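Local coordinates for protein URE2 (Lodderomyces elongisporus NRRL YB-4239, PDB 4EXJ) that is a glutathione S-transferase-like protein named after the transcription regulator URE2 and probably binds glutathione, though its own reaction and substrate are not established, at residues D43-L48 and G52-L57; G21-A26 and F205-E210. All coordinates share one frame; numbering follows the deposited sequence.

Interaction 1 ties helix 43-48 to the cis-proline loop of the thioredoxin-like half. Interaction 2 joins the end of helix 15-23, in the same half, to residues 205-210, which lead into and begin the last helix. Their centres lie 24 Å apart and their nearest atoms about 8 Å apart, so they do not touch. Along the sequence, interaction 1 is nested inside the long loop that interaction 2 closes. Interaction 1 holds the cis-proline loop, which in related transferases borders the glutathione site; the same is likely here. Interaction 2 is interdomain packing at the surface. One is polar and centred on a tyrosine hydroxyl; the other is a leucine contact flanked by waters.

Interaction 1. Residues D43-L48 and G52-L57; sequences DWYLKL and GIVPTL
Tyr45 reaches from helix 43-48 to the loop 52-55 and ends in two hydrogen bonds. Its OH donates to Ile53 O at 2.8 Å and accepts from Thr56 OG1, also at 2.8 Å. The hydroxyl is thus gripped from both sides of the cis-proline, by the carbonyl two residues before Pro55 and by the side chain just after it. The OH meets the Ile53 carbonyl at a C=O...OH angle of 129°, but lies 34° off the carbonyl plane. Ile53 O also lies at the edge of the Tyr45 ring, 3.4 Å from CE1. The side chains of Tyr45 and Thr56 run antiparallel past one another, Tyr45 from the helix and Thr56 from the strand. In Tyr45, CG stands anti to the backbone N (chi1 -167°), which sends the ring out from the helix to the loop. Asn49 ND2 bonds to Thr56 OG1 and so helps to position it for Tyr45.

Looser contacts flank these bonds. Gly52, at positive phi, meets Leu46 CD2 with its backbone CA at 3.7 Å. Thr56 CG2 faces Leu48, 4.3 Å from its CB. Val54 CG1 lies 4.0 Å from Tyr45 OH.

The cis peptide before Pro55 is the hallmark of the thioredoxin-like fold, and in glutathione transferases the residue before this proline commonly binds the glutathione backbone. Val54 holds the equivalent position here. Ile53 packs on Gln109 of the second subunit. Tyr45 and Leu48 touch Tyr7 of strand 4-8, and Thr56 pairs with the same residue through the backbone. Pro55 lies against strand 4-8 and helix 68-79, so the contact joins helix 43-48 to the central sheet.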
ATOM      1  N   ASP B  43     -10.036 -24.073  -1.634  1.00 40.17           N
ATOM      2  CA  ASP B  43      -9.511 -23.949  -2.994  1.00 40.76           C
ATOM      3  C   ASP B  43     -10.259 -22.907  -3.833  1.00 35.14           C
ATOM      4  O   ASP B  43      -9.648 -22.166  -4.610  1.00 40.63           O
ATOM      5  CB  ASP B  43      -9.510 -25.310  -3.705  1.00 40.27           C
ATOM      6  CG  ASP B  43      -8.363 -26.203  -3.255  1.00 55.45           C
ATOM      7  OD1 ASP B  43      -7.499 -25.725  -2.491  1.00 58.26           O
ATOM      8  OD2 ASP B  43      -8.318 -27.384  -3.665  1.00 66.98           O
ATOM      9  N   TRP B  44     -11.577 -22.841  -3.680  1.00 33.29           N
ATOM     10  CA  TRP B  44     -12.370 -21.986  -4.548  1.00 33.67           C
ATOM     11  C   TRP B  44     -12.043 -20.523  -4.284  1.00 33.42           C
ATOM     12  O   TRP B  44     -12.020 -19.710  -5.212  1.00 35.92           O
ATOM     13  CB  TRP B  44     -13.862 -22.234  -4.364  1.00 37.93           C
ATOM     14  CG  TRP B  44     -14.391 -21.766  -3.047  1.00 37.08           C
ATOM     15  CD1 TRP B  44     -14.489 -22.494  -1.908  1.00 38.19           C
ATOM     16  CD2 TRP B  44     -14.892 -20.458  -2.738  1.00 41.31           C
ATOM     17  NE1 TRP B  44     -15.021 -21.731  -0.898  1.00 42.73           N
ATOM     18  CE2 TRP B  44     -15.286 -20.476  -1.385  1.00 40.99           C
ATOM     19  CE3 TRP B  44     -15.057 -19.280  -3.478  1.00 41.50           C
ATOM     20  CZ2 TRP B  44     -15.831 -19.361  -0.752  1.00 34.92           C
ATOM     21  CZ3 TRP B  44     -15.600 -18.168  -2.849  1.00 39.61           C
ATOM     22  CH2 TRP B  44     -15.977 -18.216  -1.500  1.00 33.69           C
ATOM     23  N   TYR B  45     -11.798 -20.195  -3.016  1.00 33.84           N
ATOM     24  CA  TYR B  45     -11.426 -18.819  -2.677  1.00 32.96           C
ATOM     25  C   TYR B  45     -10.014 -18.465  -3.131  1.00 33.97           C
ATOM     26  O   TYR B  45      -9.798 -17.382  -3.669  1.00 33.61           O
ATOM     27  CB  TYR B  45     -11.591 -18.501  -1.180  1.00 30.44           C
ATOM     28  CG  TYR B  45     -11.493 -17.009  -0.948  1.00 30.67           C
ATOM     29  CD1 TYR B  45     -10.326 -16.433  -0.451  1.00 32.86           C
ATOM     30  CD2 TYR B  45     -12.555 -16.175  -1.285  1.00 29.11           C
ATOM     31  CE1 TYR B  45     -10.229 -15.053  -0.275  1.00 27.75           C
ATOM     32  CE2 TYR B  45     -12.461 -14.807  -1.121  1.00 37.89           C
ATOM     33  CZ  TYR B  45     -11.297 -14.258  -0.610  1.00 32.54           C
ATOM     34  OH  TYR B  45     -11.198 -12.887  -0.446  1.00 26.78           O
ATOM     35  N   LEU B  46      -9.057 -19.367  -2.914  1.00 32.28           N
ATOM     36  CA  LEU B  46      -7.658 -19.103  -3.263  1.00 32.60           C
ATOM     37  C   LEU B  46      -7.471 -18.972  -4.771  1.00 33.39           C
ATOM     38  O   LEU B  46      -6.519 -18.357  -5.231  1.00 37.94           O
ATOM     39  CB  LEU B  46      -6.742 -20.200  -2.719  1.00 31.74           C
ATOM     40  CG  LEU B  46      -6.577 -20.255  -1.204  1.00 40.19           C
ATOM     41  CD1 LEU B  46      -5.549 -21.314  -0.828  1.00 45.26           C
ATOM     42  CD2 LEU B  46      -6.162 -18.891  -0.643  1.00 40.22           C
ATOM     43  N   LYS B  47      -8.389 -19.560  -5.532  1.00 32.69           N
ATOM     44  CA  LYS B  47      -8.418 -19.376  -6.967  1.00 36.39           C
ATOM     45  C   LYS B  47      -8.794 -17.929  -7.319  1.00 34.98           C
ATOM     46  O   LYS B  47      -8.260 -17.351  -8.265  1.00 37.18           O
ATOM     47  CB  LYS B  47      -9.423 -20.357  -7.588  1.00 39.97           C
ATOM     48  CG  LYS B  47      -9.487 -20.320  -9.105  1.00 46.43           C
ATOM     49  CD  LYS B  47     -10.032 -21.641  -9.653  1.00 57.32           C
ATOM     50  CE  LYS B  47      -9.946 -21.701 -11.172  1.00 69.11           C
ATOM     51  NZ  LYS B  47     -10.924 -20.784 -11.809  1.00 68.56           N
ATOM     52  N   LEU B  48      -9.716 -17.353  -6.552  1.00 33.04           N
ATOM     53  CA  LEU B  48     -10.139 -15.965  -6.763  1.00 34.50           C
ATOM     54  C   LEU B  48      -9.091 -14.986  -6.226  1.00 34.69           C
ATOM     55  O   LEU B  48      -8.843 -13.919  -6.820  1.00 32.47           O
ATOM     56  CB  LEU B  48     -11.477 -15.709  -6.070  1.00 35.96           C
ATOM     57  CG  LEU B  48     -12.691 -16.542  -6.528  1.00 37.42           C
ATOM     58  CD1 LEU B  48     -13.923 -16.207  -5.697  1.00 34.31           C
ATOM     59  CD2 LEU B  48     -12.975 -16.311  -7.999  1.00 39.68           C
ATOM     60  N   GLY B  52      -5.119 -14.970  -0.165  1.00 34.94           N
ATOM     61  CA  GLY B  52      -5.866 -15.581   0.937  1.00 35.06           C
ATOM     62  C   GLY B  52      -6.429 -14.608   1.961  1.00 35.10           C
ATOM     63  O   GLY B  52      -6.631 -14.960   3.127  1.00 35.45           O
ATOM     64  N   ILE B  53      -6.720 -13.404   1.519  1.00 35.71           N
ATOM     65  CA  ILE B  53      -7.246 -12.363   2.361  1.00 35.62           C
ATOM     66  C   ILE B  53      -8.524 -11.825   1.755  1.00 32.00           C
ATOM     67  O   ILE B  53      -8.793 -12.058   0.621  1.00 32.99           O
ATOM     68  CB  ILE B  53      -6.264 -11.183   2.485  1.00 35.25           C
ATOM     69  CG1 ILE B  53      -5.949 -10.616   1.110  1.00 36.93           C
ATOM     70  CG2 ILE B  53      -5.032 -11.600   3.168  1.00 41.39           C
ATOM     71  CD1 ILE B  53      -5.103  -9.376   1.118  1.00 32.65           C
ATOM     72  N   VAL B  54      -9.316 -11.150   2.564  1.00 29.23           N
ATOM     73  CA  VAL B  54     -10.492 -10.463   2.092  1.00 26.96           C
ATOM     74  C   VAL B  54     -10.105  -9.032   1.887  1.00 27.59           C
ATOM     75  O   VAL B  54      -9.178  -8.587   2.487  1.00 32.10           O
ATOM     76  CB  VAL B  54     -11.650 -10.501   3.095  1.00 28.23           C
ATOM     77  CG1 VAL B  54     -12.129 -11.864   3.289  1.00 33.75           C
ATOM     78  CG2 VAL B  54     -11.287  -9.822   4.398  1.00 30.92           C
ATOM     79  N   PRO B  55     -10.816  -8.307   1.061  1.00 27.22           N
ATOM     80  CA  PRO B  55     -11.924  -8.789   0.263  1.00 24.63           C
ATOM     81  C   PRO B  55     -11.539  -9.105  -1.163  1.00 26.03           C
ATOM     82  O   PRO B  55     -10.486  -8.797  -1.566  1.00 27.49           O
ATOM     83  CB  PRO B  55     -12.837  -7.591   0.236  1.00 32.25           C
ATOM     84  CG  PRO B  55     -11.935  -6.437   0.304  1.00 28.59           C
ATOM     85  CD  PRO B  55     -10.717  -6.848   1.006  1.00 27.35           C
ATOM     86  N   THR B  56     -12.450  -9.723  -1.890  1.00 25.54           N
ATOM     87  CA  THR B  56     -12.304  -9.915  -3.329  1.00 27.78           C
ATOM     88  C   THR B  56     -13.609  -9.515  -3.988  1.00 25.71           C
ATOM     89  O   THR B  56     -14.674  -9.976  -3.590  1.00 28.89           O
ATOM     90  CB  THR B  56     -12.066 -11.391  -3.669  1.00 29.04           C
ATOM     91  OG1 THR B  56     -10.904 -11.850  -3.003  1.00 30.56           O
ATOM     92  CG2 THR B  56     -11.851 -11.550  -5.181  1.00 30.69           C
ATOM     93  N   LEU B  57     -13.535  -8.682  -5.018  1.00 29.19           N
ATOM     94  CA  LEU B  57     -14.687  -8.416  -5.850  1.00 27.45           C
ATOM     95  C   LEU B  57     -14.581  -9.225  -7.133  1.00 33.60           C
ATOM     96  O   LEU B  57     -13.622  -9.061  -7.875  1.00 32.93           O
ATOM     97  CB  LEU B  57     -14.717  -6.943  -6.220  1.00 29.90           C
ATOM     98  CG  LEU B  57     -15.908  -6.524  -7.065  1.00 30.12           C
ATOM     99  CD1 LEU B  57     -17.219  -6.703  -6.294  1.00 32.58           C
ATOM    100  CD2 LEU B  57     -15.723  -5.076  -7.478  1.00 37.04           C
TER

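Interaction 2. Residues G21-A26 and F205-E210; sequences GKLLNA and FENVEE
The two domains of the glutathione transferase fold meet here. Helix 15-23 belongs to the thioredoxin-like half, and residues 205-210 lead into helix 208-213 of the mainly helical half. Leu23 carries the contact. Its CG is anti to the carbonyl carbon (chi1 -70°), and both methyls reach the turn and the first residue of the opposing helix. CD1 meets the edge of the Phe205 ring near its plane, 4.3 Å from CE2. CD2 sits 4.1 Å from Val208 CG2, and the two side chains run at a slant to each other. The same CD2 lies 3.4 Å from Asn207 OD1 and close to the carboxylate of Glu206.

Phe205 to Val208 form a type II' turn, with Glu206 at positive phi and a bond from Val208 N to Phe205 O. The turn sets the side chains of Glu206 and Asn207 beside the helix end. Glu206 CG also covers one face of the Phe205 ring. Asn207 is the N-cap residue of helix 208-213, but its side chain makes no capping bond. At chi1 59° its CG stands between the backbone N and the carbonyl carbon, with OD1 against Leu23 and ND2 on a water.

After helix 15-23 the chain turns in a Schellman motif, Asn25 having positive phi, with Ala26 N bonded to Gly21 O and Asn25 N to Lys22 O. Leu23 touches Phe85, Phe161 and Ile166, Phe205 stacks on Phe161, and Glu206 OE2 forms a salt bridge with Lys84.

No direct hydrogen bond crosses between the segments; two waters bridge carbonyls of the helix end to the turn. One donates to Lys22 O and accepts from Asn207 ND2 at 3.0 Å. The other donates to Leu23 O at 2.8 Å and to Glu206 OE1 at 2.7 Å.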
ATOM      1  N   GLY B  21     -19.824   0.379  -1.992  1.00 25.12           N
ATOM      2  CA  GLY B  21     -20.878  -0.274  -2.787  1.00 29.14           C
ATOM      3  C   GLY B  21     -22.272   0.098  -2.301  1.00 31.34           C
ATOM      4  O   GLY B  21     -23.167   0.383  -3.098  1.00 31.69           O
ATOM      5  N   LYS B  22     -22.460   0.081  -0.988  1.00 28.69           N
ATOM      6  CA  LYS B  22     -23.757   0.453  -0.412  1.00 31.94           C
ATOM      7  C   LYS B  22     -24.103   1.930  -0.581  1.00 29.90           C
ATOM      8  O   LYS B  22     -25.250   2.263  -0.882  1.00 34.33           O
ATOM      9  CB  LYS B  22     -23.826   0.042   1.050  1.00 34.46           C
ATOM     10  CG  LYS B  22     -23.748  -1.463   1.221  1.00 39.18           C
ATOM     11  CD  LYS B  22     -24.379  -1.918   2.525  1.00 54.94           C
ATOM     12  CE  LYS B  22     -24.950  -3.323   2.382  1.00 60.59           C
ATOM     13  NZ  LYS B  22     -25.989  -3.582   3.416  1.00 64.75           N
ATOM     14  N   LEU B  23     -23.126   2.820  -0.414  1.00 27.75           N
ATOM     15  CA  LEU B  23     -23.372   4.256  -0.631  1.00 29.19           C
ATOM     16  C   LEU B  23     -23.831   4.540  -2.053  1.00 30.59           C
ATOM     17  O   LEU B  23     -24.599   5.477  -2.285  1.00 35.98           O
ATOM     18  CB  LEU B  23     -22.127   5.099  -0.326  1.00 29.43           C
ATOM     19  CG  LEU B  23     -21.710   5.196   1.146  1.00 28.84           C
ATOM     20  CD1 LEU B  23     -20.442   6.044   1.249  1.00 29.58           C
ATOM     21  CD2 LEU B  23     -22.820   5.799   1.990  1.00 32.53           C
ATOM     22  N   LEU B  24     -23.354   3.737  -2.993  1.00 31.58           N
ATOM     23  CA  LEU B  24     -23.676   3.908  -4.408  1.00 30.64           C
ATOM     24  C   LEU B  24     -24.923   3.154  -4.824  1.00 36.24           C
ATOM     25  O   LEU B  24     -25.383   3.291  -5.961  1.00 33.91           O
ATOM     26  CB  LEU B  24     -22.522   3.380  -5.270  1.00 26.74           C
ATOM     27  CG  LEU B  24     -21.273   4.251  -5.345  1.00 26.31           C
ATOM     28  CD1 LEU B  24     -20.094   3.506  -6.005  1.00 29.57           C
ATOM     29  CD2 LEU B  24     -21.598   5.564  -6.071  1.00 31.19           C
ATOM     30  N   ASN B  25     -25.448   2.334  -3.922  1.00 32.51           N
ATOM     31  CA  ASN B  25     -26.442   1.330  -4.300  1.00 39.17           C
ATOM     32  C   ASN B  25     -26.034   0.590  -5.555  1.00 39.35           C
ATOM     33  O   ASN B  25     -26.833   0.425  -6.476  1.00 38.23           O
ATOM     34  CB  ASN B  25     -27.819   1.962  -4.475  1.00 42.58           C
ATOM     35  CG  ASN B  25     -28.517   2.183  -3.151  1.00 56.62           C
ATOM     36  OD1 ASN B  25     -28.929   1.229  -2.489  1.00 68.95           O
ATOM     37  ND2 ASN B  25     -28.642   3.443  -2.747  1.00 54.09           N
ATOM     38  N   ALA B  26     -24.777   0.154  -5.586  1.00 35.25           N
ATOM     39  CA  ALA B  26     -24.228  -0.544  -6.738  1.00 32.64           C
ATOM     40  C   ALA B  26     -24.786  -1.945  -6.819  1.00 35.91           C
ATOM     41  O   ALA B  26     -25.105  -2.564  -5.795  1.00 34.08           O
ATOM     42  CB  ALA B  26     -22.699  -0.590  -6.669  1.00 26.63           C
ATOM     43  N   PHE B 205     -21.529  10.527   8.077  1.00 29.25           N
ATOM     44  CA  PHE B 205     -21.943  10.699   6.682  1.00 27.51           C
ATOM     45  C   PHE B 205     -23.005   9.686   6.285  1.00 26.85           C
ATOM     46  O   PHE B 205     -22.806   8.466   6.426  1.00 25.85           O
ATOM     47  CB  PHE B 205     -20.731  10.575   5.747  1.00 26.96           C
ATOM     48  CG  PHE B 205     -21.040  10.876   4.314  1.00 26.99           C
ATOM     49  CD1 PHE B 205     -21.108  12.185   3.865  1.00 33.09           C
ATOM     50  CD2 PHE B 205     -21.261   9.854   3.417  1.00 25.76           C
ATOM     51  CE1 PHE B 205     -21.398  12.470   2.540  1.00 26.80           C
ATOM     52  CE2 PHE B 205     -21.562  10.130   2.085  1.00 31.82           C
ATOM     53  CZ  PHE B 205     -21.625  11.437   1.646  1.00 32.91           C
ATOM     54  N   GLU B 206     -24.146  10.183   5.795  1.00 27.84           N
ATOM     55  CA  GLU B 206     -25.235   9.307   5.331  1.00 28.69           C
ATOM     56  C   GLU B 206     -25.423   8.086   6.227  1.00 27.75           C
ATOM     57  O   GLU B 206     -25.585   8.235   7.437  1.00 31.41           O
ATOM     58  CB  GLU B 206     -25.058   8.926   3.861  1.00 29.96           C
ATOM     59  CG  GLU B 206     -25.072  10.171   2.950  1.00 31.77           C
ATOM     60  CD  GLU B 206     -24.931   9.861   1.473  1.00 34.70           C
ATOM     61  OE1 GLU B 206     -24.941   8.675   1.085  1.00 36.64           O
ATOM     62  OE2 GLU B 206     -24.828  10.826   0.681  1.00 37.90           O
ATOM     63  N   ASN B 207     -25.411   6.886   5.647  1.00 27.45           N
ATOM     64  CA  ASN B 207     -25.644   5.685   6.450  1.00 30.52           C
ATOM     65  C   ASN B 207     -24.380   4.858   6.718  1.00 29.72           C
ATOM     66  O   ASN B 207     -24.467   3.658   6.965  1.00 26.89           O
ATOM     67  CB  ASN B 207     -26.738   4.803   5.834  1.00 33.04           C
ATOM     68  CG  ASN B 207     -26.413   4.359   4.434  1.00 29.42           C
ATOM     69  OD1 ASN B 207     -25.635   4.999   3.728  1.00 29.87           O
ATOM     70  ND2 ASN B 207     -26.999   3.240   4.025  1.00 37.52           N
ATOM     71  N   VAL B 208     -23.227   5.523   6.684  1.00 29.04           N
ATOM     72  CA  VAL B 208     -21.932   4.873   6.938  1.00 25.89           C
ATOM     73  C   VAL B 208     -21.936   4.136   8.269  1.00 25.36           C
ATOM     74  O   VAL B 208     -21.556   2.974   8.325  1.00 26.23           O
ATOM     75  CB  VAL B 208     -20.769   5.883   6.872  1.00 26.74           C
ATOM     76  CG1 VAL B 208     -19.473   5.273   7.445  1.00 27.44           C
ATOM     77  CG2 VAL B 208     -20.553   6.328   5.415  1.00 27.60           C
ATOM     78  N   GLU B 209     -22.378   4.800   9.334  1.00 28.15           N
ATOM     79  CA  GLU B 209     -22.324   4.174  10.648  1.00 31.09           C
ATOM     80  C   GLU B 209     -23.232   2.959  10.746  1.00 31.53           C
ATOM     81  O   GLU B 209     -22.815   1.910  11.265  1.00 28.83           O
ATOM     82  CB  GLU B 209     -22.637   5.174  11.750  1.00 34.51           C
ATOM     83  CG  GLU B 209     -22.282   4.637  13.115  1.00 34.69           C
ATOM     84  CD  GLU B 209     -22.572   5.632  14.199  1.00 50.17           C
ATOM     85  OE1 GLU B 209     -23.639   6.274  14.123  1.00 45.56           O
ATOM     86  OE2 GLU B 209     -21.736   5.763  15.124  1.00 57.71           O
ATOM     87  N   GLU B 210     -24.459   3.094  10.233  1.00 31.55           N
ATOM     88  CA  GLU B 210     -25.407   1.984  10.169  1.00 30.38           C
ATOM     89  C   GLU B 210     -24.805   0.783   9.450  1.00 30.26           C
ATOM     90  O   GLU B 210     -24.912  -0.361   9.920  1.00 32.31           O
ATOM     91  CB  GLU B 210     -26.689   2.439   9.458  1.00 32.60           C
ATOM     92  CG  GLU B 210     -27.705   1.347   9.211  1.00 39.04           C
ATOM     93  CD  GLU B 210     -28.894   1.843   8.384  1.00 58.78           C
ATOM     94  OE1 GLU B 210     -29.203   3.054   8.444  1.00 48.89           O
ATOM     95  OE2 GLU B 210     -29.521   1.026   7.674  1.00 62.10           O
TER
HETATM   96  O   HOH W   1     -27.437   2.142   1.243  1.00 44.32           O
HETATM   97  O   HOH W   2     -24.910   8.102  -1.518  1.00 40.16           O